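Local coordinates for protein possible thiamine biosynthesis enzyme (Candida albicans, PDB 2X7Q) that is of unknown function but has the periplasmic binding protein fold and probably binds a small solute, perhaps one connected with thiamine biosynthesis, at residues 17-22 with 220-225; 61-66 with 83-88; 75-80 with 204-209; 281-286 with 298-303. The protein carries 1 engineered substitution. All blocks are in the same frame, centred on the assembly; numbering follows the deposited sequence.

Contact 1. Residues 17-22 with 220-225; sequences LKVAYI and KNFIDA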
loop_
_atom_site.group_PDB
_atom_site.type_symbol
_atom_site.label_atom_id
_atom_site.label_comp_id
_atom_site.label_asym_id
_atom_site.label_seq_id
_atom_site.Cartn_x
_atom_site.Cartn_y
_atom_site.Cartn_z
ATOM N N LEU A 17 7.065 -15.060 -13.875
ATOM C CA LEU A 17 6.591 -14.469 -12.634
ATOM C C LEU A 17 5.546 -13.390 -12.898
ATOM O O LEU A 17 5.842 -12.364 -13.514
ATOM C CB LEU A 17 7.770 -13.876 -11.862
ATOM C CG LEU A 17 7.661 -13.836 -10.340
ATOM C CD1 LEU A 17 7.561 -15.245 -9.786
ATOM C CD2 LEU A 17 8.863 -13.115 -9.755
ATOM N N LYS A 18 4.323 -13.627 -12.435
ATOM C CA LYS A 18 3.248 -12.652 -12.576
ATOM C C LYS A 18 3.206 -11.736 -11.356
ATOM O O LYS A 18 2.885 -12.172 -10.250
ATOM C CB LYS A 18 1.901 -13.355 -12.758
ATOM C CG LYS A 18 1.837 -14.265 -13.971
ATOM C CD LYS A 18 0.436 -14.816 -14.188
ATOM C CE LYS A 18 -0.550 -13.713 -14.528
ATOM N NZ LYS A 18 -1.930 -14.235 -14.728
ATOM N N VAL A 19 3.537 -10.466 -11.562
ATOM C CA VAL A 19 3.618 -9.510 -10.462
ATOM C C VAL A 19 2.478 -8.493 -10.503
ATOM O O VAL A 19 2.342 -7.730 -11.461
ATOM C CB VAL A 19 4.965 -8.763 -10.474
ATOM C CG1 VAL A 19 5.023 -7.752 -9.342
ATOM C CG2 VAL A 19 6.121 -9.747 -10.379
ATOM N N ALA A 20 1.662 -8.490 -9.453
ATOM C CA ALA A 20 0.557 -7.541 -9.340
ATOM C C ALA A 20 1.012 -6.268 -8.638
ATOM O O ALA A 20 1.616 -6.329 -7.569
ATOM C CB ALA A 20 -0.603 -8.164 -8.598
ATOM N N TYR A 21 0.729 -5.120 -9.248
ATOM C CA TYR A 21 1.126 -3.832 -8.688
ATOM C C TYR A 21 -0.004 -2.811 -8.791
ATOM O O TYR A 21 -0.972 -3.009 -9.529
ATOM C CB TYR A 21 2.361 -3.297 -9.413
ATOM C CG TYR A 21 2.058 -2.734 -10.785
ATOM C CD1 TYR A 21 1.896 -1.367 -10.976
ATOM C CD2 TYR A 21 1.934 -3.568 -11.887
ATOM C CE1 TYR A 21 1.621 -0.847 -12.229
ATOM C CE2 TYR A 21 1.661 -3.059 -13.141
ATOM C CZ TYR A 21 1.504 -1.699 -13.308
ATOM O OH TYR A 21 1.230 -1.197 -14.559
ATOM N N ILE A 22 0.133 -1.714 -8.056
ATOM C CA ILE A 22 -0.840 -0.632 -8.111
ATOM C C ILE A 22 -0.249 0.564 -8.851
ATOM O O ILE A 22 0.789 1.089 -8.456
ATOM C CB ILE A 22 -1.284 -0.200 -6.704
ATOM C CG1 ILE A 22 -1.791 -1.408 -5.916
ATOM C CG2 ILE A 22 -2.353 0.882 -6.791
ATOM C CD1 ILE A 22 -2.147 -1.099 -4.483
ATOM N N LYS A 220 13.754 -14.132 -5.559
ATOM C CA LYS A 220 14.963 -13.473 -5.066
ATOM C C LYS A 220 15.539 -12.533 -6.122
ATOM O O LYS A 220 15.834 -11.368 -5.842
ATOM C CB LYS A 220 16.021 -14.502 -4.652
ATOM C CG LYS A 220 17.350 -13.889 -4.204
ATOM C CD LYS A 220 18.395 -14.965 -3.932
ATOM C CE LYS A 220 19.745 -14.348 -3.565
ATOM N NZ LYS A 220 20.247 -13.437 -4.645
ATOM N N ASN A 221 15.708 -13.051 -7.335
ATOM C CA ASN A 221 16.217 -12.253 -8.447
ATOM C C ASN A 221 15.324 -11.050 -8.747
ATOM O O ASN A 221 15.808 -9.977 -9.107
ATOM C CB ASN A 221 16.380 -13.118 -9.702
ATOM C CG ASN A 221 17.601 -14.010 -9.639
ATOM O OD1 ASN A 221 18.726 -13.558 -9.850
ATOM N ND2 ASN A 221 17.386 -15.283 -9.335
ATOM N N PHE A 222 14.015 -11.239 -8.610
ATOM C CA PHE A 222 13.066 -10.149 -8.804
ATOM C C PHE A 222 13.322 -9.037 -7.795
ATOM O O PHE A 222 13.355 -7.861 -8.152
ATOM C CB PHE A 222 11.626 -10.654 -8.677
ATOM C CG PHE A 222 10.601 -9.555 -8.638
ATOM C CD1 PHE A 222 10.199 -8.920 -9.802
ATOM C CD2 PHE A 222 10.036 -9.161 -7.436
ATOM C CE1 PHE A 222 9.254 -7.908 -9.766
ATOM C CE2 PHE A 222 9.093 -8.151 -7.395
ATOM C CZ PHE A 222 8.702 -7.524 -8.560
ATOM N N ILE A 223 13.500 -9.416 -6.533
ATOM C CA ILE A 223 13.780 -8.452 -5.477
ATOM C C ILE A 223 15.086 -7.713 -5.750
ATOM O O ILE A 223 15.172 -6.500 -5.562
ATOM C CB ILE A 223 13.851 -9.131 -4.096
ATOM C CG1 ILE A 223 12.503 -9.768 -3.746
ATOM C CG2 ILE A 223 14.256 -8.129 -3.030
ATOM C CD1 ILE A 223 12.475 -10.433 -2.387
ATOM N N ASP A 224 16.098 -8.449 -6.197
ATOM C CA ASP A 224 17.382 -7.849 -6.545
ATOM C C ASP A 224 17.220 -6.860 -7.698
ATOM O O ASP A 224 17.855 -5.809 -7.717
ATOM C CB ASP A 224 18.405 -8.926 -6.910
ATOM C CG ASP A 224 18.829 -9.753 -5.714
ATOM O OD1 ASP A 224 18.551 -9.336 -4.573
ATOM O OD2 ASP A 224 19.452 -10.816 -5.912
ATOM N N ALA A 225 16.362 -7.200 -8.655
ATOM C CA ALA A 225 16.094 -6.324 -9.789
ATOM C C ALA A 225 15.390 -5.056 -9.317
ATOM O O ALA A 225 15.670 -3.962 -9.802
ATOM C CB ALA A 225 15.254 -7.044 -10.830
#
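L17 and V19 on strand 17-21 receive F222 of helix 216-235, so that the helix covers one face of a mixed five-stranded sheet in an alpha/beta lobe of the periplasmic binding protein fold. Along the helix, K220 comes first. It stays on the outer side, where its NZ forms a salt bridge of 3.0 Å with OD2 of D224 one turn later, reaching the lone pair on the side of the other carboxylate oxygen. N221 also keeps off the strand, and its ND2 bonds to the carbonyl O of D217 one turn earlier. F222 is the residue that turns inward. Its CG lies anti to the backbone N (chi1 170°), which carries the ring out from the helix to the strand, where a large, flat, apolar group suits a buried seam. L17 CD2 lies 3.9 Å from F222 CB, at the root of the ring, while V19 approaches the far end. I69 on the adjoining strand 69-73 touches L17, V19 and F222 alike. I223, next along the helix, goes to I268 instead. The branched V19 spreads two methyls against the outer ring atoms: CG1 stands 3.8 Å from F222 CZ, and V19 CG2 lies 3.7 Å from F222 CE1 and 4.1 Å from the ring centroid, 30° off the normal, an off-centre CH-pi contact.

Contact 2. Residues 61-66 with 83-88; sequences LLNSNE and KGNENI. With CA (calcium ion), chain C.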
loop_
_atom_site.group_PDB
_atom_site.type_symbol
_atom_site.label_atom_id
_atom_site.label_comp_id
_atom_site.label_asym_id
_atom_site.label_seq_id
_atom_site.Cartn_x
_atom_site.Cartn_y
_atom_site.Cartn_z
ATOM N N LEU A 61 -5.829 -11.983 -5.646
ATOM C CA LEU A 61 -5.046 -12.530 -6.747
ATOM C C LEU A 61 -4.020 -13.541 -6.238
ATOM O O LEU A 61 -3.741 -14.539 -6.900
ATOM C CB LEU A 61 -4.350 -11.405 -7.518
ATOM C CG LEU A 61 -5.266 -10.392 -8.208
ATOM C CD1 LEU A 61 -4.458 -9.258 -8.819
ATOM C CD2 LEU A 61 -6.127 -11.071 -9.263
ATOM N N LEU A 62 -3.461 -13.279 -5.061
ATOM C CA LEU A 62 -2.515 -14.203 -4.446
ATOM C C LEU A 62 -3.228 -15.472 -3.997
ATOM O O LEU A 62 -2.688 -16.572 -4.106
ATOM C CB LEU A 62 -1.814 -13.547 -3.254
ATOM C CG LEU A 62 -0.889 -12.370 -3.566
ATOM C CD1 LEU A 62 -0.296 -11.804 -2.285
ATOM C CD2 LEU A 62 0.210 -12.798 -4.523
ATOM N N ASN A 63 -4.450 -15.310 -3.499
ATOM C CA ASN A 63 -5.248 -16.437 -3.032
ATOM C C ASN A 63 -5.678 -17.362 -4.164
ATOM O O ASN A 63 -5.768 -18.573 -3.983
ATOM C CB ASN A 63 -6.476 -15.941 -2.265
ATOM C CG ASN A 63 -6.117 -15.280 -0.948
ATOM O OD1 ASN A 63 -4.979 -15.365 -0.486
ATOM N ND2 ASN A 63 -7.092 -14.619 -0.333
ATOM N N SER A 64 -5.945 -16.784 -5.330
ATOM C CA SER A 64 -6.390 -17.557 -6.485
ATOM C C SER A 64 -5.213 -17.985 -7.360
ATOM O O SER A 64 -5.401 -18.637 -8.389
ATOM C CB SER A 64 -7.395 -16.754 -7.312
ATOM O OG SER A 64 -6.827 -15.536 -7.759
ATOM N N ASN A 65 -4.006 -17.612 -6.942
ATOM C CA ASN A 65 -2.787 -17.942 -7.676
ATOM C C ASN A 65 -2.723 -17.307 -9.064
ATOM O O ASN A 65 -1.981 -17.771 -9.930
ATOM C CB ASN A 65 -2.605 -19.457 -7.785
ATOM C CG ASN A 65 -2.459 -20.125 -6.437
ATOM O OD1 ASN A 65 -2.981 -21.214 -6.218
ATOM N ND2 ASN A 65 -1.744 -19.476 -5.526
ATOM N N GLU A 66 -3.503 -16.252 -9.275
ATOM C CA GLU A 66 -3.468 -15.532 -10.542
ATOM C C GLU A 66 -2.145 -14.793 -10.691
ATOM O O GLU A 66 -1.678 -14.557 -11.804
ATOM C CB GLU A 66 -4.639 -14.557 -10.645
ATOM C CG GLU A 66 -6.002 -15.239 -10.679
ATOM C CD GLU A 66 -7.142 -14.251 -10.850
ATOM O OE1 GLU A 66 -7.043 -13.372 -11.735
ATOM O OE2 GLU A 66 -8.138 -14.354 -10.102
ATOM N N LYS A 83 -5.434 -12.274 10.669
ATOM C CA LYS A 83 -6.818 -12.733 10.669
ATOM C C LYS A 83 -6.925 -14.214 10.305
ATOM O O LYS A 83 -8.014 -14.786 10.324
ATOM C CB LYS A 83 -7.677 -11.875 9.732
ATOM C CG LYS A 83 -7.974 -10.472 10.265
ATOM C CD LYS A 83 -8.629 -9.600 9.198
ATOM C CE LYS A 83 -9.014 -8.226 9.737
ATOM N NZ LYS A 83 -10.050 -8.306 10.802
ATOM N N GLY A 84 -5.793 -14.831 9.975
ATOM C CA GLY A 84 -5.753 -16.264 9.745
ATOM C C GLY A 84 -5.450 -16.714 8.327
ATOM O O GLY A 84 -5.766 -17.845 7.954
ATOM N N ASN A 85 -4.841 -15.844 7.530
ATOM C CA ASN A 85 -4.421 -16.239 6.189
ATOM C C ASN A 85 -2.972 -16.716 6.190
ATOM O O ASN A 85 -2.052 -15.933 5.962
ATOM C CB ASN A 85 -4.620 -15.101 5.184
ATOM C CG ASN A 85 -4.478 -15.565 3.745
ATOM O OD1 ASN A 85 -3.905 -16.620 3.473
ATOM N ND2 ASN A 85 -5.003 -14.777 2.817
ATOM N N GLU A 86 -2.780 -18.005 6.453
ATOM C CA GLU A 86 -1.445 -18.575 6.588
ATOM C C GLU A 86 -0.787 -18.829 5.238
ATOM O O GLU A 86 0.319 -19.363 5.173
ATOM C CB GLU A 86 -1.490 -19.870 7.407
ATOM C CG GLU A 86 -1.984 -21.094 6.643
ATOM C CD GLU A 86 -3.497 -21.192 6.578
ATOM O OE1 GLU A 86 -4.175 -20.163 6.766
ATOM O OE2 GLU A 86 -4.010 -22.302 6.324
ATOM N N ASN A 87 -1.465 -18.439 4.164
ATOM C CA ASN A 87 -0.928 -18.619 2.820
ATOM C C ASN A 87 -0.421 -17.315 2.216
ATOM O O ASN A 87 -0.134 -17.241 1.022
ATOM C CB ASN A 87 -1.962 -19.282 1.908
ATOM C CG ASN A 87 -2.198 -20.738 2.264
ATOM O OD1 ASN A 87 -1.280 -21.442 2.687
ATOM N ND2 ASN A 87 -3.432 -21.197 2.097
ATOM N N ILE A 88 -0.309 -16.289 3.055
ATOM C CA ILE A 88 0.255 -15.011 2.638
ATOM C C ILE A 88 1.575 -14.764 3.360
ATOM O O ILE A 88 1.655 -14.886 4.583
ATOM C CB ILE A 88 -0.707 -13.844 2.928
ATOM C CG1 ILE A 88 -1.954 -13.949 2.047
ATOM C CG2 ILE A 88 -0.014 -12.512 2.691
ATOM C CD1 ILE A 88 -1.668 -13.805 0.568
HETATM CA CA CA C . -3.224 -22.995 -3.945
HETATM O O HOH W 1 -7.737 -13.368 2.495
HETATM O O HOH W 2 -2.499 -16.776 -0.448
#
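In the last turn of helix 55-63, which ends in a Schellman motif, L62 and N63 meet N85 and I88 of the turn that follows helix 74-82. The apolar half is small and buried: L62 CD1 touches I88 CD1 at 3.7 Å, the two side chains crossing nearly at right angles, with F77 packed against both. The polar half lies nearer the surface. N63 and N85 reach toward each other with their amide planes 48° apart, and N85 ND2 gives N63 OD1 a straight but weak hydrogen bond of 3.4 Å. The stronger partner of N85 ND2 is D80 OD2. A water bonded to N63 ND2 and, weakly, to N85 ND2 also links the two amides; a second donates to N63 OD1 (2.9 Å) and to the carbonyl O of N87 (2.8 Å). In the alpha/beta fold both segments follow helix ends, and I88 opens strand 88-95. Asparagine suits N85 because its OD1 turns back to accept from N87 N at 3.1 Å, an Asx turn within the type I beta turn N85 to I88. Asparagine also tolerates positive phi, as at N65 (64°), where the chain leaves the helix; N65 OD1 meets a calcium ion at 2.9 Å, long for calcium.

Contact 3. Residues 75-80 with 204-209; sequences EAFIAD and VVATSS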
loop_
_atom_site.group_PDB
_atom_site.type_symbol
_atom_site.label_atom_id
_atom_site.label_comp_id
_atom_site.label_asym_id
_atom_site.label_seq_id
_atom_site.Cartn_x
_atom_site.Cartn_y
_atom_site.Cartn_z
ATOM N N GLU A 75 -0.302 -2.660 6.059
ATOM C CA GLU A 75 -1.383 -3.045 6.962
ATOM C C GLU A 75 -2.330 -4.061 6.329
ATOM O O GLU A 75 -2.890 -4.908 7.019
ATOM C CB GLU A 75 -2.162 -1.819 7.454
ATOM C CG GLU A 75 -3.024 -1.138 6.399
ATOM C CD GLU A 75 -2.256 -0.123 5.580
ATOM O OE1 GLU A 75 -1.036 0.018 5.799
ATOM O OE2 GLU A 75 -2.874 0.536 4.719
ATOM N N ALA A 76 -2.501 -3.972 5.014
ATOM C CA ALA A 76 -3.390 -4.874 4.292
ATOM C C ALA A 76 -2.950 -6.328 4.448
ATOM O O ALA A 76 -3.767 -7.210 4.703
ATOM C CB ALA A 76 -3.447 -4.493 2.819
ATOM N N PHE A 77 -1.654 -6.569 4.283
ATOM C CA PHE A 77 -1.107 -7.917 4.369
ATOM C C PHE A 77 -0.963 -8.380 5.816
ATOM O O PHE A 77 -1.266 -9.527 6.140
ATOM C CB PHE A 77 0.243 -7.996 3.651
ATOM C CG PHE A 77 0.163 -7.725 2.173
ATOM C CD1 PHE A 77 -0.313 -8.694 1.303
ATOM C CD2 PHE A 77 0.564 -6.504 1.653
ATOM C CE1 PHE A 77 -0.389 -8.450 -0.057
ATOM C CE2 PHE A 77 0.494 -6.254 0.293
ATOM C CZ PHE A 77 0.015 -7.228 -0.562
ATOM N N ILE A 78 -0.499 -7.485 6.682
ATOM C CA ILE A 78 -0.329 -7.811 8.095
ATOM C C ILE A 78 -1.655 -8.206 8.737
ATOM O O ILE A 78 -1.732 -9.202 9.455
ATOM C CB ILE A 78 0.276 -6.634 8.885
ATOM C CG1 ILE A 78 1.655 -6.271 8.334
ATOM C CG2 ILE A 78 0.364 -6.977 10.367
ATOM C CD1 ILE A 78 2.662 -7.401 8.410
ATOM N N ALA A 79 -2.694 -7.421 8.477
ATOM C CA ALA A 79 -4.013 -7.701 9.033
ATOM C C ALA A 79 -4.574 -9.011 8.489
ATOM O O ALA A 79 -5.116 -9.819 9.241
ATOM C CB ALA A 79 -4.967 -6.551 8.748
ATOM N N ASP A 80 -4.434 -9.217 7.182
ATOM C CA ASP A 80 -4.932 -10.428 6.540
ATOM C C ASP A 80 -4.288 -11.671 7.151
ATOM O O ASP A 80 -4.955 -12.681 7.373
ATOM C CB ASP A 80 -4.669 -10.378 5.032
ATOM C CG ASP A 80 -5.559 -11.330 4.252
ATOM O OD1 ASP A 80 -6.797 -11.224 4.372
ATOM O OD2 ASP A 80 -5.020 -12.181 3.515
ATOM N N VAL A 204 5.130 -3.167 1.175
ATOM C CA VAL A 204 5.875 -4.410 1.337
ATOM C C VAL A 204 5.699 -5.304 0.115
ATOM O O VAL A 204 4.777 -5.113 -0.680
ATOM C CB VAL A 204 5.416 -5.190 2.583
ATOM C CG1 VAL A 204 5.695 -4.397 3.848
ATOM C CG2 VAL A 204 3.939 -5.539 2.474
ATOM N N VAL A 205 6.592 -6.279 -0.031
ATOM C CA VAL A 205 6.489 -7.254 -1.108
ATOM C C VAL A 205 5.948 -8.568 -0.552
ATOM O O VAL A 205 6.550 -9.162 0.342
ATOM C CB VAL A 205 7.853 -7.506 -1.775
ATOM C CG1 VAL A 205 7.730 -8.570 -2.856
ATOM C CG2 VAL A 205 8.407 -6.212 -2.352
ATOM N N ALA A 206 4.809 -9.015 -1.072
ATOM C CA ALA A 206 4.177 -10.228 -0.565
ATOM C C ALA A 206 4.054 -11.313 -1.630
ATOM O O ALA A 206 4.081 -11.030 -2.831
ATOM C CB ALA A 206 2.815 -9.911 0.034
ATOM N N THR A 207 3.913 -12.554 -1.173
ATOM C CA THR A 207 3.750 -13.692 -2.068
ATOM C C THR A 207 2.853 -14.739 -1.417
ATOM O O THR A 207 2.440 -14.583 -0.268
ATOM C CB THR A 207 5.107 -14.332 -2.417
ATOM O OG1 THR A 207 4.924 -15.329 -3.430
ATOM C CG2 THR A 207 5.728 -14.971 -1.185
ATOM N N SER A 208 2.552 -15.801 -2.155
ATOM C CA SER A 208 1.723 -16.881 -1.640
ATOM C C SER A 208 2.585 -18.068 -1.233
ATOM O O SER A 208 3.762 -18.138 -1.587
ATOM C CB SER A 208 0.704 -17.314 -2.689
ATOM O OG SER A 208 1.346 -17.856 -3.828
ATOM N N SER A 209 1.997 -18.993 -0.481
ATOM C CA SER A 209 2.706 -20.192 -0.054
ATOM C C SER A 209 3.095 -21.040 -1.258
ATOM O O SER A 209 4.145 -21.684 -1.265
ATOM C CB SER A 209 1.850 -21.010 0.918
ATOM O OG SER A 209 1.635 -20.306 2.128
#
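F77 holds CG beside its backbone N and anti to the carbonyl carbon (chi1 -63°), which swings the ring off helix 74-82 toward strand 203-208; chi2 of -77° then turns one face to A206. On the strand, V204 places CG2 between its own N and carbonyl carbon, and this is the methyl that reaches the ring. A206 CB sits 3.5 Å from F77 CE1, over the face but shifted toward the rim. Measured to the ring centroid the distance from A206 CB is 3.7 Å, 21° off the normal, a CH-pi contact. V204 comes obliquely, CG2 lying 3.6 Å from F77 CD2, and the two side chains run antiparallel alongside one another. Alanine fits its place because a single methyl lets the phenyl ring settle close to the strand, while the branched valine brings a methyl to the ring's CD2 side. Both strand residues point toward the helix; V205 and T207, between and after them, point to the other side of the sheet, where V205 packs on I69 and I71. I59 and L62 of helix 55-63 and A70 of strand 69-73 also touch the F77 side chain, which thus lies between two helices and the sheet. Backbone bonds from V204 to G72 and from A206 to A70 tie this strand to strand 69-73, and S208 closes it as the N-cap of the next helix, its OG capping S211 N. Helices packed on the faces of a mixed sheet are typical of the alpha/beta lobes of periplasmic binding proteins; here F77 makes part of that packing.

Contact 4. Residues 281-286 with 298-303; sequences KTKDTL and VILKRL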
loop_
_atom_site.group_PDB
_atom_site.type_symbol
_atom_site.label_atom_id
_atom_site.label_comp_id
_atom_site.label_asym_id
_atom_site.label_seq_id
_atom_site.Cartn_x
_atom_site.Cartn_y
_atom_site.Cartn_z
ATOM N N LYS A 281 4.792 -2.262 15.362
ATOM C CA LYS A 281 3.987 -1.043 15.310
ATOM C C LYS A 281 2.640 -1.283 14.627
ATOM O O LYS A 281 1.616 -0.752 15.056
ATOM C CB LYS A 281 4.743 0.082 14.595
ATOM C CG LYS A 281 6.093 0.433 15.208
ATOM C CD LYS A 281 6.823 1.487 14.382
ATOM C CE LYS A 281 6.380 2.903 14.734
ATOM N NZ LYS A 281 6.998 3.397 15.999
ATOM N N THR A 282 2.646 -2.080 13.562
ATOM C CA THR A 282 1.427 -2.352 12.805
ATOM C C THR A 282 0.377 -3.067 13.654
ATOM O O THR A 282 -0.781 -2.650 13.707
ATOM C CB THR A 282 1.712 -3.187 11.541
ATOM O OG1 THR A 282 2.662 -2.502 10.717
ATOM C CG2 THR A 282 0.432 -3.414 10.751
ATOM N N LYS A 283 0.791 -4.139 14.325
ATOM C CA LYS A 283 -0.120 -4.943 15.137
ATOM C C LYS A 283 -0.600 -4.177 16.368
ATOM O O LYS A 283 -1.780 -4.223 16.718
ATOM C CB LYS A 283 0.550 -6.253 15.569
ATOM C CG LYS A 283 1.541 -6.085 16.716
ATOM C CD LYS A 283 2.219 -7.394 17.100
ATOM C CE LYS A 283 3.106 -7.204 18.323
ATOM N NZ LYS A 283 4.344 -8.024 18.267
ATOM N N ASP A 284 0.322 -3.472 17.018
ATOM C CA ASP A 284 0.010 -2.731 18.235
ATOM C C ASP A 284 -0.939 -1.570 17.956
ATOM O O ASP A 284 -1.793 -1.244 18.780
ATOM C CB ASP A 284 1.291 -2.221 18.902
ATOM C CG ASP A 284 2.116 -3.337 19.511
ATOM O OD1 ASP A 284 1.642 -4.493 19.522
ATOM O OD2 ASP A 284 3.239 -3.060 19.981
ATOM N N THR A 285 -0.791 -0.948 16.790
ATOM C CA THR A 285 -1.650 0.169 16.411
ATOM C C THR A 285 -3.052 -0.312 16.053
ATOM O O THR A 285 -4.046 0.237 16.528
ATOM C CB THR A 285 -1.070 0.962 15.224
ATOM O OG1 THR A 285 0.184 1.543 15.602
ATOM C CG2 THR A 285 -2.026 2.067 14.804
ATOM N N LEU A 286 -3.125 -1.344 15.218
ATOM C CA LEU A 286 -4.406 -1.902 14.795
ATOM C C LEU A 286 -5.170 -2.509 15.968
ATOM O O LEU A 286 -6.369 -2.277 16.126
ATOM C CB LEU A 286 -4.203 -2.949 13.698
ATOM C CG LEU A 286 -3.576 -2.450 12.395
ATOM C CD1 LEU A 286 -3.459 -3.583 11.383
ATOM C CD2 LEU A 286 -4.377 -1.297 11.822
ATOM N N VAL A 298 -1.741 -14.701 19.648
ATOM C CA VAL A 298 -2.300 -15.365 18.476
ATOM C C VAL A 298 -1.858 -14.628 17.217
ATOM O O VAL A 298 -1.509 -15.248 16.212
ATOM C CB VAL A 298 -3.836 -15.426 18.534
ATOM C CG1 VAL A 298 -4.411 -15.795 17.176
ATOM C CG2 VAL A 298 -4.284 -16.416 19.599
ATOM N N ILE A 299 -1.866 -13.300 17.283
ATOM C CA ILE A 299 -1.373 -12.476 16.187
ATOM C C ILE A 299 0.129 -12.675 16.011
ATOM O O ILE A 299 0.617 -12.824 14.892
ATOM C CB ILE A 299 -1.665 -10.980 16.423
ATOM C CG1 ILE A 299 -3.173 -10.737 16.522
ATOM C CG2 ILE A 299 -1.064 -10.137 15.309
ATOM C CD1 ILE A 299 -3.542 -9.301 16.830
ATOM N N LEU A 300 0.856 -12.687 17.125
ATOM C CA LEU A 300 2.305 -12.871 17.099
ATOM C C LEU A 300 2.703 -14.182 16.433
ATOM O O LEU A 300 3.579 -14.210 15.570
ATOM C CB LEU A 300 2.882 -12.833 18.515
ATOM C CG LEU A 300 3.716 -11.605 18.882
ATOM C CD1 LEU A 300 4.495 -11.119 17.666
ATOM C CD2 LEU A 300 2.828 -10.505 19.429
ATOM N N LYS A 301 2.064 -15.268 16.856
ATOM C CA LYS A 301 2.390 -16.594 16.348
ATOM C C LYS A 301 2.112 -16.704 14.853
ATOM O O LYS A 301 2.828 -17.393 14.129
ATOM C CB LYS A 301 1.620 -17.674 17.114
ATOM C CG LYS A 301 1.961 -19.091 16.682
ATOM C CD LYS A 301 1.408 -20.129 17.646
ATOM C CE LYS A 301 1.839 -21.531 17.237
ATOM N NZ LYS A 301 1.441 -22.565 18.234
ATOM N N ARG A 302 1.075 -16.013 14.393
ATOM C CA ARG A 302 0.714 -16.046 12.982
ATOM C C ARG A 302 1.684 -15.227 12.132
ATOM O O ARG A 302 1.999 -15.601 11.003
ATOM C CB ARG A 302 -0.723 -15.560 12.782
ATOM C CG ARG A 302 -1.768 -16.517 13.332
ATOM C CD ARG A 302 -3.166 -15.951 13.190
ATOM N NE ARG A 302 -4.188 -16.907 13.607
ATOM C CZ ARG A 302 -5.488 -16.635 13.660
ATOM N NH1 ARG A 302 -5.931 -15.433 13.325
ATOM N NH2 ARG A 302 -6.347 -17.565 14.049
ATOM N N LEU A 303 2.158 -14.117 12.685
ATOM C CA LEU A 303 3.093 -13.245 11.983
ATOM C C LEU A 303 4.514 -13.806 12.015
ATOM O O LEU A 303 5.275 -13.646 11.061
ATOM C CB LEU A 303 3.065 -11.838 12.584
ATOM C CG LEU A 303 1.753 -11.066 12.433
ATOM C CD1 LEU A 303 1.849 -9.710 13.106
ATOM C CD2 LEU A 303 1.397 -10.911 10.962
#
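K283 of helix 275-289 reaches toward I299, L300 and L303 of helix 296-306. At its root, CB lies 4.2 Å from I299 CG2 and 4.4 Å from L303 CD1, loose contacts in which branched residues offer methyls to the lysine's apolar base. Chi1 of 77° tucks CG back over the backbone, flanked by N and C, and the extended CG-CD-CE run then carries the chain across L300 nearly at right angles. CD passes L300 CD2 at 3.9 Å. Beyond it the contacts are doubtful: CE at 3.5 Å and NZ at 3.1 Å from L300 CD2, and NZ at 3.2 Å from L300 CD1, are all very short, and both K283 chi4 and L300 chi1 (-109°) lie off their preferred values. A lysine can serve here because its long methylene run behaves as an apolar rod. The two successive helices form a helical hairpin, their segments close to antiparallel, at 151°, with axes 11.4 Å apart, a spacing that leaves side chains to fill the seam. T282 rests on T74 and I78 of helix 74-82, I299 and L303 touch A82 and I81 of the same helix, and L286 meets V132 of helix 129-141.

How the contacts relate
Contacts 1, 2 and 3 belong to the lobe built on the five-stranded sheet 46-50, 17-21, 69-73, 203-208, 88-95. Contacts 1 and 3 both reach that sheet, with centres about 14 Å apart. Contact 2 lies about 8 Å from contact 3, centre to centre, and is joined to it by N85 with D80 and by N87 with S209; their segments alternate along the chain. Both are nested within the long loop that contact 1 closes. Contact 4 follows in sequence, about 26 Å from contact 1 between centres, yet its helices pack on helix 74-82 through T282 and L303 against I78. Helices near the C-terminus thus pack on the lobe begun by strand 17-21, consistent with the two-lobed periplasmic binding protein fold.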